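Local coordinates for protein phosphomethylpyrimidine kinase (Pyrococcus furiosus, PDB 2PB9) that probably condenses thiazole phosphate with hydroxymethylpyrimidine pyrophosphate to thiamine phosphate through this C-terminal ThiN domain, the full-length protein also phosphorylating hydroxymethylpyrimidine and its phosphate in thiamine biosynthesis, at residues Ala44-Val50 with Ala79-Leu83. Residues are numbered along the deposited sequence; the frame is centred on the assembly and turned at random.
Sequences ARSTKDV and ARAVL
Leu-83 reaches from its helix into the bend of 44-50, and its two methyl groups divide the work. CD1 touches both ends of the segment, 3.7 Å from Ala-44 CB and 3.8 Å from Val-50 CG2, while CD2 lies against the peptide that joins Ser-46 to Thr-47. The side chains of Val-50 and Leu-83 run antiparallel and touch along their flanks. One turn earlier on the helix, Ala-79 CB packs against Thr-47 CB at 3.6 Å and Val-50 CB at 3.9 Å; this small side chain goes with the close backbone approach of Thr-47 to Ala-79. In Thr-47, chi1 74° puts OG1 between the backbone N and the carbonyl carbon, leaving CG2 anti to the carbonyl carbon, from where it reaches Arg-80 CD at 3.8 Å, the two residues lying alongside with their ends turned the same way.

This is a worked case of an apolar interface whose shape is probably helped by polar bonds within one partner. Asp-49 OD2 accepts from Arg-45 N at 2.8 Å and Ser-46 N at 2.7 Å, both meeting it on the anti side and somewhat out of the carboxylate plane, whereas Ser-46 OG approaches from above that plane. Together with the backbone bond from Asp-49 N to Ser-46 O, these probably help hold the loop folded, with Ala-44, Thr-47 and Val-50 meeting the helix.

On the helix side, Arg-80 also has a weak, long ion pair with Asp-76 and rests on Ile-139 of helix 138-149. The loop leads from strand 35-38 into strand 50-53, and Ala-44, Val-50 and Leu-83 all touch Ser-38, so the contact packs helix 77-86 against the connection between two neighbouring antiparallel strands of the ThiN domain's mixed sheet.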
loop_
_atom_site.group_PDB
_atom_site.type_symbol
_atom_site.label_atom_id
_atom_site.label_comp_id
_atom_site.label_asym_id
_atom_site.label_seq_id
_atom_site.Cartn_x
_atom_site.Cartn_y
_atom_site.Cartn_z
ATOM N N ALA A 44 9.992 6.902 -34.358
ATOM C CA ALA A 44 9.218 6.620 -33.160
ATOM C C ALA A 44 9.641 7.579 -32.042
ATOM O O ALA A 44 10.431 7.227 -31.176
ATOM C CB ALA A 44 9.440 5.173 -32.736
ATOM N N ARG A 45 9.104 8.794 -32.064
ATOM C CA ARG A 45 9.451 9.797 -31.068
ATOM C C ARG A 45 8.347 10.041 -30.027
ATOM O O ARG A 45 8.584 10.645 -28.982
ATOM C CB ARG A 45 9.829 11.106 -31.785
ATOM C CG ARG A 45 10.334 12.255 -30.881
ATOM C CD ARG A 45 11.536 11.845 -30.030
ATOM N NE ARG A 45 12.206 10.676 -30.596
ATOM C CZ ARG A 45 13.350 10.163 -30.156
ATOM N NH1 ARG A 45 13.990 10.709 -29.126
ATOM N NH2 ARG A 45 13.850 9.089 -30.753
ATOM N N SER A 46 7.140 9.572 -30.298
ATOM C CA SER A 46 6.061 9.762 -29.338
ATOM C C SER A 46 4.992 8.689 -29.492
ATOM O O SER A 46 5.006 7.925 -30.458
ATOM C CB SER A 46 5.432 11.150 -29.510
ATOM O OG SER A 46 4.816 11.271 -30.775
ATOM N N THR A 47 4.072 8.630 -28.532
ATOM C CA THR A 47 2.992 7.652 -28.578
ATOM C C THR A 47 2.141 7.883 -29.833
ATOM O O THR A 47 1.350 7.028 -30.243
ATOM C CB THR A 47 2.084 7.768 -27.349
ATOM O OG1 THR A 47 1.273 8.945 -27.468
ATOM C CG2 THR A 47 2.922 7.835 -26.073
ATOM N N LYS A 48 2.311 9.056 -30.431
ATOM C CA LYS A 48 1.591 9.415 -31.640
ATOM C C LYS A 48 2.124 8.594 -32.801
ATOM O O LYS A 48 1.435 8.409 -33.804
ATOM C CB LYS A 48 1.793 10.889 -31.950
ATOM C CG LYS A 48 0.544 11.742 -31.835
ATOM C CD LYS A 48 0.088 11.901 -30.402
ATOM C CE LYS A 48 -0.878 13.072 -30.288
ATOM N NZ LYS A 48 -2.001 12.965 -31.269
ATOM N N ASP A 49 3.354 8.106 -32.651
ATOM C CA ASP A 49 4.020 7.313 -33.684
ATOM C C ASP A 49 3.811 5.828 -33.457
ATOM O O ASP A 49 4.452 4.984 -34.091
ATOM C CB ASP A 49 5.519 7.624 -33.693
ATOM C CG ASP A 49 5.796 9.105 -33.803
ATOM O OD1 ASP A 49 5.226 9.716 -34.728
ATOM O OD2 ASP A 49 6.568 9.657 -32.980
ATOM N N VAL A 50 2.908 5.517 -32.539
ATOM C CA VAL A 50 2.613 4.134 -32.212
ATOM C C VAL A 50 1.132 3.863 -32.433
ATOM O O VAL A 50 0.287 4.660 -32.037
ATOM C CB VAL A 50 2.992 3.832 -30.742
ATOM C CG1 VAL A 50 2.841 2.344 -30.463
ATOM C CG2 VAL A 50 4.423 4.283 -30.471
ATOM N N ALA A 79 2.302 2.446 -25.144
ATOM C CA ALA A 79 3.167 3.041 -26.163
ATOM C C ALA A 79 4.465 3.533 -25.550
ATOM O O ALA A 79 5.545 3.354 -26.120
ATOM C CB ALA A 79 2.454 4.188 -26.871
ATOM N N ARG A 80 4.355 4.172 -24.393
ATOM C CA ARG A 80 5.529 4.673 -23.693
ATOM C C ARG A 80 6.410 3.497 -23.306
ATOM O O ARG A 80 7.629 3.573 -23.380
ATOM C CB ARG A 80 5.117 5.453 -22.436
ATOM C CG ARG A 80 4.816 6.937 -22.674
ATOM C CD ARG A 80 3.373 7.313 -22.315
ATOM N NE ARG A 80 3.064 7.088 -20.902
ATOM C CZ ARG A 80 2.927 8.052 -19.993
ATOM N NH1 ARG A 80 3.068 9.331 -20.340
ATOM N NH2 ARG A 80 2.657 7.736 -18.727
ATOM N N ALA A 81 5.781 2.404 -22.897
ATOM C CA ALA A 81 6.508 1.206 -22.508
ATOM C C ALA A 81 7.303 0.632 -23.680
ATOM O O ALA A 81 8.511 0.391 -23.563
ATOM C CB ALA A 81 5.530 0.164 -21.988
ATOM N N VAL A 82 6.621 0.411 -24.804
ATOM C CA VAL A 82 7.269 -0.148 -25.981
ATOM C C VAL A 82 8.292 0.834 -26.527
ATOM O O VAL A 82 9.361 0.438 -26.981
ATOM C CB VAL A 82 6.237 -0.521 -27.097
ATOM C CG1 VAL A 82 6.003 0.644 -28.038
ATOM C CG2 VAL A 82 6.733 -1.700 -27.880
ATOM N N LEU A 83 7.967 2.117 -26.454
ATOM C CA LEU A 83 8.850 3.160 -26.945
ATOM C C LEU A 83 10.144 3.141 -26.133
ATOM O O LEU A 83 11.237 3.167 -26.697
ATOM C CB LEU A 83 8.137 4.521 -26.844
ATOM C CG LEU A 83 8.151 5.448 -28.082
ATOM C CD1 LEU A 83 8.046 4.643 -29.368
ATOM C CD2 LEU A 83 7.002 6.440 -27.989
#